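Local coordinates for Mlr3007 protein (Mesorhizobium loti, PDB 3QQM), which probably catalyses the pyridoxal 5'-phosphate-dependent transfer of an amino group from leucine, isoleucine or valine to 2-oxoglutarate, at residues S130-L133 with V134-D138; R23-P26 with G27-F30; R181-L184 with L185-R189. All blocks are in the same frame, centred on the assembly; numbering follows the deposited sequence.

Contact 1: residues S130-L133 with V134-D138. With EDO (1,2-ethanediol), chain B.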
loop_
_atom_site.group_PDB
_atom_site.type_symbol
_atom_site.label_atom_id
_atom_site.label_comp_id
_atom_site.label_asym_id
_atom_site.label_seq_id
_atom_site.Cartn_x
_atom_site.Cartn_y
_atom_site.Cartn_z
ATOM N N SER A 130 11.611 1.964 11.120
ATOM C CA SER A 130 12.802 1.778 11.934
ATOM C C SER A 130 12.592 2.132 13.427
ATOM O O SER A 130 13.418 1.807 14.253
ATOM C CB SER A 130 13.970 2.598 11.370
ATOM O OG SER A 130 13.800 3.972 11.679
ATOM N N GLU A 131 11.490 2.787 13.760
ATOM C CA GLU A 131 11.214 3.142 15.140
ATOM C C GLU A 131 10.882 1.948 16.029
ATOM O O GLU A 131 11.029 2.045 17.238
ATOM C CB GLU A 131 10.026 4.100 15.234
ATOM C CG GLU A 131 10.222 5.411 14.519
ATOM C CD GLU A 131 9.075 6.382 14.757
ATOM O OE1 GLU A 131 8.491 6.345 15.863
ATOM O OE2 GLU A 131 8.780 7.198 13.856
ATOM N N TYR A 132 10.399 0.858 15.427
ATOM C CA TYR A 132 10.000 -0.319 16.167
ATOM C C TYR A 132 10.548 -1.620 15.600
ATOM O O TYR A 132 10.672 -1.770 14.388
ATOM C CB TYR A 132 8.479 -0.431 16.150
ATOM C CG TYR A 132 7.759 0.701 16.825
ATOM C CD1 TYR A 132 7.711 0.778 18.186
ATOM C CD2 TYR A 132 7.072 1.659 16.095
ATOM C CE1 TYR A 132 7.056 1.797 18.822
ATOM C CE2 TYR A 132 6.411 2.684 16.731
ATOM C CZ TYR A 132 6.407 2.735 18.099
ATOM O OH TYR A 132 5.754 3.737 18.759
ATOM N N LEU A 133 10.818 -2.575 16.493
ATOM C CA LEU A 133 11.283 -3.904 16.110
ATOM C C LEU A 133 10.084 -4.706 15.629
ATOM O O LEU A 133 8.945 -4.401 16.002
ATOM C CB LEU A 133 11.911 -4.609 17.288
ATOM C CG LEU A 133 13.195 -3.987 17.833
ATOM C CD1 LEU A 133 13.543 -4.525 19.223
ATOM C CD2 LEU A 133 14.337 -4.203 16.851
ATOM N N VAL A 134 10.339 -5.761 14.842
ATOM C CA VAL A 134 9.256 -6.602 14.312
ATOM C C VAL A 134 8.423 -7.160 15.465
ATOM O O VAL A 134 7.208 -7.251 15.346
ATOM C CB VAL A 134 9.767 -7.793 13.425
ATOM C CG1 VAL A 134 8.560 -8.478 12.700
ATOM C CG2 VAL A 134 10.773 -7.317 12.384
ATOM N N THR A 135 9.081 -7.472 16.594
ATOM C CA THR A 135 8.397 -8.010 17.786
ATOM C C THR A 135 7.567 -6.971 18.540
ATOM O O THR A 135 6.791 -7.328 19.430
ATOM C CB THR A 135 9.389 -8.580 18.798
ATOM O OG1 THR A 135 10.228 -7.521 19.293
ATOM C CG2 THR A 135 10.242 -9.700 18.168
ATOM N N GLN A 136 7.780 -5.691 18.231
ATOM C CA GLN A 136 7.024 -4.597 18.854
ATOM C C GLN A 136 5.827 -4.183 17.975
ATOM O O GLN A 136 4.807 -3.744 18.480
ATOM C CB GLN A 136 7.933 -3.387 19.104
ATOM C CG GLN A 136 9.036 -3.611 20.122
ATOM C CD GLN A 136 10.002 -2.402 20.259
ATOM O OE1 GLN A 136 10.479 -1.845 19.274
ATOM N NE2 GLN A 136 10.324 -2.045 21.498
ATOM N N ALA A 137 5.980 -4.317 16.656
ATOM C CA ALA A 137 4.923 -3.970 15.715
ATOM C C ALA A 137 5.094 -4.665 14.367
ATOM O O ALA A 137 6.152 -4.618 13.753
ATOM C CB ALA A 137 4.868 -2.442 15.518
ATOM N N ASP A 138 4.052 -5.334 13.932
ATOM C CA ASP A 138 4.052 -5.987 12.632
ATOM C C ASP A 138 3.872 -4.887 11.590
ATOM O O ASP A 138 4.405 -4.981 10.461
ATOM C CB ASP A 138 2.940 -7.008 12.574
ATOM C CG ASP A 138 3.163 -8.148 13.548
ATOM O OD1 ASP A 138 4.108 -8.953 13.298
ATOM O OD2 ASP A 138 2.391 -8.256 14.531
HETATM C C1 EDO B . 5.581 -11.628 15.458
HETATM O O1 EDO B . 4.574 -11.156 14.552
HETATM C C2 EDO B . 5.985 -10.525 16.434
HETATM O O2 EDO B . 4.837 -9.838 16.967
#

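Contact 2: residues R23-P26 with G27-F30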
loop_
_atom_site.group_PDB
_atom_site.type_symbol
_atom_site.label_atom_id
_atom_site.label_comp_id
_atom_site.label_asym_id
_atom_site.label_seq_id
_atom_site.Cartn_x
_atom_site.Cartn_y
_atom_site.Cartn_z
ATOM N N ARG A 23 -0.386 -9.480 -6.269
ATOM C CA ARG A 23 -0.425 -10.907 -6.051
ATOM C C ARG A 23 -0.898 -11.560 -7.323
ATOM O O ARG A 23 -2.017 -11.305 -7.782
ATOM C CB ARG A 23 -1.405 -11.285 -4.957
ATOM C CG ARG A 23 -1.267 -12.743 -4.526
ATOM C CD ARG A 23 -2.500 -13.289 -3.802
ATOM N NE ARG A 23 -2.941 -12.459 -2.690
ATOM C CZ ARG A 23 -4.035 -12.693 -1.957
ATOM N NH1 ARG A 23 -4.800 -13.768 -2.197
ATOM N NH2 ARG A 23 -4.368 -11.844 -0.984
ATOM N N TRP A 24 -0.044 -12.365 -7.922
ATOM C CA TRP A 24 -0.417 -13.123 -9.115
ATOM C C TRP A 24 -0.987 -14.449 -8.648
ATOM O O TRP A 24 -0.450 -15.060 -7.740
ATOM C CB TRP A 24 0.787 -13.406 -9.977
ATOM C CG TRP A 24 0.487 -14.140 -11.249
ATOM C CD1 TRP A 24 0.201 -13.584 -12.458
ATOM C CD2 TRP A 24 0.508 -15.548 -11.456
ATOM N NE1 TRP A 24 0.066 -14.552 -13.402
ATOM C CE2 TRP A 24 0.234 -15.771 -12.819
ATOM C CE3 TRP A 24 0.755 -16.641 -10.635
ATOM C CZ2 TRP A 24 0.173 -17.048 -13.378
ATOM C CZ3 TRP A 24 0.700 -17.916 -11.195
ATOM C CH2 TRP A 24 0.421 -18.102 -12.552
ATOM N N GLN A 25 -2.059 -14.894 -9.282
ATOM C CA GLN A 25 -2.679 -16.151 -8.924
ATOM C C GLN A 25 -2.876 -16.981 -10.177
ATOM O O GLN A 25 -3.190 -16.430 -11.230
ATOM C CB GLN A 25 -4.022 -15.918 -8.213
ATOM C CG GLN A 25 -3.861 -15.315 -6.832
ATOM C CD GLN A 25 -5.183 -15.081 -6.106
ATOM O OE1 GLN A 25 -6.111 -14.477 -6.645
ATOM N NE2 GLN A 25 -5.252 -15.532 -4.859
ATOM N N PRO A 26 -2.670 -18.306 -10.067
ATOM C CA PRO A 26 -2.862 -19.213 -11.184
ATOM C C PRO A 26 -4.233 -19.046 -11.829
ATOM O O PRO A 26 -5.245 -18.989 -11.127
ATOM C CB PRO A 26 -2.762 -20.617 -10.540
ATOM C CG PRO A 26 -2.024 -20.455 -9.302
ATOM C CD PRO A 26 -2.175 -18.994 -8.867
ATOM N N GLY A 27 -4.253 -18.935 -13.153
ATOM C CA GLY A 27 -5.505 -18.802 -13.903
ATOM C C GLY A 27 -6.069 -17.402 -14.012
ATOM O O GLY A 27 -6.326 -16.920 -15.122
ATOM N N THR A 28 -6.244 -16.742 -12.869
ATOM C CA THR A 28 -6.811 -15.392 -12.825
ATOM C C THR A 28 -5.777 -14.251 -12.877
ATOM O O THR A 28 -6.150 -13.071 -12.815
ATOM C CB THR A 28 -7.667 -15.227 -11.559
ATOM O OG1 THR A 28 -6.868 -15.513 -10.406
ATOM C CG2 THR A 28 -8.867 -16.199 -11.606
ATOM N N SER A 29 -4.494 -14.602 -12.974
ATOM C CA SER A 29 -3.413 -13.626 -13.070
ATOM C C SER A 29 -3.374 -12.637 -11.865
ATOM O O SER A 29 -3.733 -12.996 -10.751
ATOM C CB SER A 29 -3.534 -12.895 -14.414
ATOM O OG SER A 29 -2.441 -12.026 -14.648
ATOM N N PHE A 30 -2.988 -11.393 -12.097
ATOM C CA PHE A 30 -2.840 -10.437 -10.989
ATOM C C PHE A 30 -4.141 -10.013 -10.361
ATOM O O PHE A 30 -5.049 -9.588 -11.035
ATOM C CB PHE A 30 -2.072 -9.185 -11.430
ATOM C CG PHE A 30 -0.756 -9.479 -12.053
ATOM C CD1 PHE A 30 0.319 -9.814 -11.281
ATOM C CD2 PHE A 30 -0.610 -9.465 -13.433
ATOM C CE1 PHE A 30 1.529 -10.103 -11.860
ATOM C CE2 PHE A 30 0.597 -9.754 -14.024
ATOM C CZ PHE A 30 1.676 -10.054 -13.229
#

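Contact 3: residues R181-L184 with L185-R189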
loop_
_atom_site.group_PDB
_atom_site.type_symbol
_atom_site.label_atom_id
_atom_site.label_comp_id
_atom_site.label_asym_id
_atom_site.label_seq_id
_atom_site.Cartn_x
_atom_site.Cartn_y
_atom_site.Cartn_z
ATOM N N ARG A 181 -7.828 -0.574 -0.954
ATOM C CA ARG A 181 -8.633 0.523 -0.411
ATOM C C ARG A 181 -9.657 0.961 -1.416
ATOM O O ARG A 181 -10.825 1.078 -1.095
ATOM C CB ARG A 181 -7.746 1.711 -0.063
ATOM C CG ARG A 181 -8.475 2.945 0.451
ATOM C CD ARG A 181 -7.466 4.079 0.640
ATOM N NE ARG A 181 -8.063 5.314 1.150
ATOM C CZ ARG A 181 -8.630 6.242 0.404
ATOM N NH1 ARG A 181 -8.706 6.099 -0.919
ATOM N NH2 ARG A 181 -9.135 7.328 0.991
ATOM N N ALA A 182 -9.217 1.198 -2.644
ATOM C CA ALA A 182 -10.116 1.616 -3.693
ATOM C C ALA A 182 -11.202 0.565 -3.947
ATOM O O ALA A 182 -12.363 0.900 -4.166
ATOM C CB ALA A 182 -9.334 1.867 -4.972
ATOM N N GLU A 183 -10.836 -0.707 -3.968
ATOM C CA GLU A 183 -11.839 -1.721 -4.242
ATOM C C GLU A 183 -12.902 -1.757 -3.137
ATOM O O GLU A 183 -14.084 -1.913 -3.425
ATOM C CB GLU A 183 -11.211 -3.101 -4.404
ATOM C CG GLU A 183 -12.175 -4.189 -4.976
ATOM C CD GLU A 183 -11.481 -5.537 -5.171
ATOM O OE1 GLU A 183 -11.047 -6.145 -4.170
ATOM O OE2 GLU A 183 -11.413 -6.019 -6.335
ATOM N N LEU A 184 -12.470 -1.637 -1.888
ATOM C CA LEU A 184 -13.386 -1.677 -0.770
ATOM C C LEU A 184 -14.296 -0.452 -0.767
ATOM O O LEU A 184 -15.453 -0.544 -0.357
ATOM C CB LEU A 184 -12.631 -1.781 0.557
ATOM C CG LEU A 184 -11.781 -3.024 0.823
ATOM C CD1 LEU A 184 -11.013 -2.816 2.116
ATOM C CD2 LEU A 184 -12.619 -4.310 0.882
ATOM N N LEU A 185 -13.782 0.689 -1.227
ATOM C CA LEU A 185 -14.580 1.904 -1.275
ATOM C C LEU A 185 -15.630 1.777 -2.346
ATOM O O LEU A 185 -16.794 2.120 -2.117
ATOM C CB LEU A 185 -13.708 3.152 -1.519
ATOM C CG LEU A 185 -12.929 3.682 -0.302
ATOM C CD1 LEU A 185 -11.854 4.681 -0.698
ATOM C CD2 LEU A 185 -13.913 4.301 0.712
ATOM N N ASP A 186 -15.226 1.288 -3.519
ATOM C CA ASP A 186 -16.171 1.121 -4.635
ATOM C C ASP A 186 -17.246 0.043 -4.354
ATOM O O ASP A 186 -18.331 0.099 -4.907
ATOM C CB ASP A 186 -15.428 0.804 -5.950
ATOM C CG ASP A 186 -14.607 1.991 -6.475
ATOM O OD1 ASP A 186 -14.824 3.144 -6.015
ATOM O OD2 ASP A 186 -13.759 1.765 -7.373
ATOM N N GLU A 187 -16.934 -0.936 -3.510
ATOM C CA GLU A 187 -17.915 -1.991 -3.180
ATOM C C GLU A 187 -18.892 -1.544 -2.087
ATOM O O GLU A 187 -19.848 -2.247 -1.801
ATOM C CB GLU A 187 -17.214 -3.279 -2.740
ATOM C CG GLU A 187 -16.493 -4.020 -3.845
ATOM C CD GLU A 187 -15.600 -5.150 -3.312
ATOM O OE1 GLU A 187 -15.384 -5.196 -2.088
ATOM O OE2 GLU A 187 -15.096 -5.972 -4.118
ATOM N N GLY A 188 -18.642 -0.373 -1.481
ATOM C CA GLY A 188 -19.497 0.127 -0.398
ATOM C C GLY A 188 -19.140 -0.525 0.945
ATOM O O GLY A 188 -19.846 -0.358 1.929
ATOM N N ARG A 189 -18.028 -1.250 0.994
ATOM C CA ARG A 189 -17.593 -1.903 2.233
ATOM C C ARG A 189 -16.788 -0.966 3.123
ATOM O O ARG A 189 -16.825 -1.081 4.342
ATOM C CB ARG A 189 -16.763 -3.128 1.927
ATOM C CG ARG A 189 -17.506 -4.154 1.149
ATOM C CD ARG A 189 -16.676 -5.383 0.953
ATOM N NE ARG A 189 -17.430 -6.336 0.186
ATOM C CZ ARG A 189 -18.398 -7.103 0.689
ATOM N NH1 ARG A 189 -18.750 -7.030 1.977
ATOM N NH2 ARG A 189 -19.029 -7.941 -0.107
#

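Contact 1: residues S130-L133 with V134-D138
Gln-136 reaches back to Leu-133 because its CG is turned away from its own carbonyl carbon (chi1 -66°) and the chain runs extended beyond, carrying the amide past the Leu-133 side chain. The contact is a single helix-like turn in the loop from helix 123-130 to strand 139-143. At its start Leu-133 N donates to Gln-136 OE1 at 2.9 Å, an almost straight bond (176°) on a lone pair in the carbonyl plane. The side-chain amide three residues on thus accepts the N-H that opens the turn. Gln-136 OE1 also sits at the edge of the Tyr-132 ring, 4.0 Å from CD1 of that tyrosine, with ring and amide planes 73° apart.

Two donors grip Leu-133 O: Gln-136 N, 2.8 Å away and well above the carbonyl plane, and Ala-137 N at 3.0 Å, nearly along the C=O axis. The buried Ala-137 CB packs 4.2 Å from Tyr-132 CB, while the tyrosine hydroxyl is bonded to Leu-103 O and Arg-129 bridges the carbonyls of Tyr-132 and Ala-137. Asp-138 shares its carboxylate: OD2 takes Ile-100 N, and OD1 accepts from O1 of a 1,2-ethanediol at 2.6 Å.

Contact 2: residues R23-P26 with G27-F30
The Phe-30 ring carries Trp-24 CD1 over the centre of one face, the indole meeting it edge-on in a T-shaped stack. The planes stand at 74° and the centroids of the indole five-membered ring and the phenyl ring are 5.0 Å apart. Trp-24 CD1 and Phe-30 CE1 approach to 3.8 Å. The indole in turn lays one of its own faces on the backbone of Ser-29, whose CA lies 3.6 Å from Trp-24 NE1. It gets there because Trp-24 CG stands opposite the backbone N (chi1 -178°), which swings the ring alongside the returning strand.

These residues close the beta hairpin of strands 17-25 and 29-30. Trp-24 and Phe-30 form a non-hydrogen-bonded antiparallel pair with both side chains on the sheet face covered by helix 53-64, where Leu-64 touches both rings. Next to it, Gln-25 and Ser-29 form the hydrogen-bonded pair: Gln-25 N donates to Ser-29 O at 2.9 Å, whereas the return bond from Ser-29 N to Gln-25 O is weak. Chain reversal passes through Pro-26 and Gly-27. The positive phi of Gly-27 (84°) lets Thr-28 N fold back in a weak bond to Pro-26 O at 3.0 Å, as in a classic gamma turn. Thr-28 OG1 lies beside Gln-25 CB at 3.6 Å. Farther from the bend, Phe-30 CA makes a CH...O contact of 3.4 Å with Arg-23 O.

Contact 3: residues R181-L184 with L185-R189
Leu-185 lays CD1 over one face of the buried Arg-181 guanidinium, off-centre toward the rim and 3.5 Å from NH1. The arginine chain is extended from CG to NE and then turns its flat head crosswise (chi4 -85°), offering that face to the leucine while NH2 forms a salt bridge to Glu-192 and a hydrogen bond to Pro-169 O. Leu-185 CG also packs 3.4 Å from Arg-181 O, the carbonyl that takes its backbone N-H in the regular helix pattern. Leu-184, buried too, lies against Phe-158 and Ala-190.

Both leucines belong to the last turn of helix 179-186, the helix of a beta-alpha-beta unit between the parallel strands 166-169 and 190-193. A Schellman motif ends it: Gly-188, at positive phi (81°), sends its N to Leu-185 O at 3.2 Å, and Arg-189 N reaches Leu-184 O at 3.0 Å, turning the chain toward strand 190-193.

The outer side is charged and looser. Glu-187 OE2 lies 3.5 Å from Glu-183 CG, and the two carboxylates, only 9° from parallel, leave OE2 of Glu-187 4.1 Å from Glu-183 OE1. Any repulsion is probably eased by other partners: Arg-32 pairs with Glu-183, and Arg-189 forms a salt bridge to Glu-187. In that bridge OE1 of Glu-187 lies at the guanidinium edge, with a weak bond from Arg-189 NE at 3.3 Å.

In the fold
All three contacts are local; contacts 1 and 2 lie at the surface and contact 3 is partly buried. None shares an element with another: contact 2 closes a hairpin at the edge of the antiparallel sheet, contact 1 leads into strand 139-143 of the mixed sheet, and contact 3 ends the helix of a beta-alpha-beta unit. Contacts 1 and 3 lie on opposite sides of the chain's centre, their centres 29 Å apart. Contacts 2 and 3 are closer, about 9 Å between nearest atoms; Arg-32 and Arg-35, just beyond the hairpin, reach acidic residues of contact 3. Backbone turn bonds, with one from the Gln-136 side-chain amide, characterise contact 1, aromatic packing contact 2, and charge pairing with helix termination contact 3.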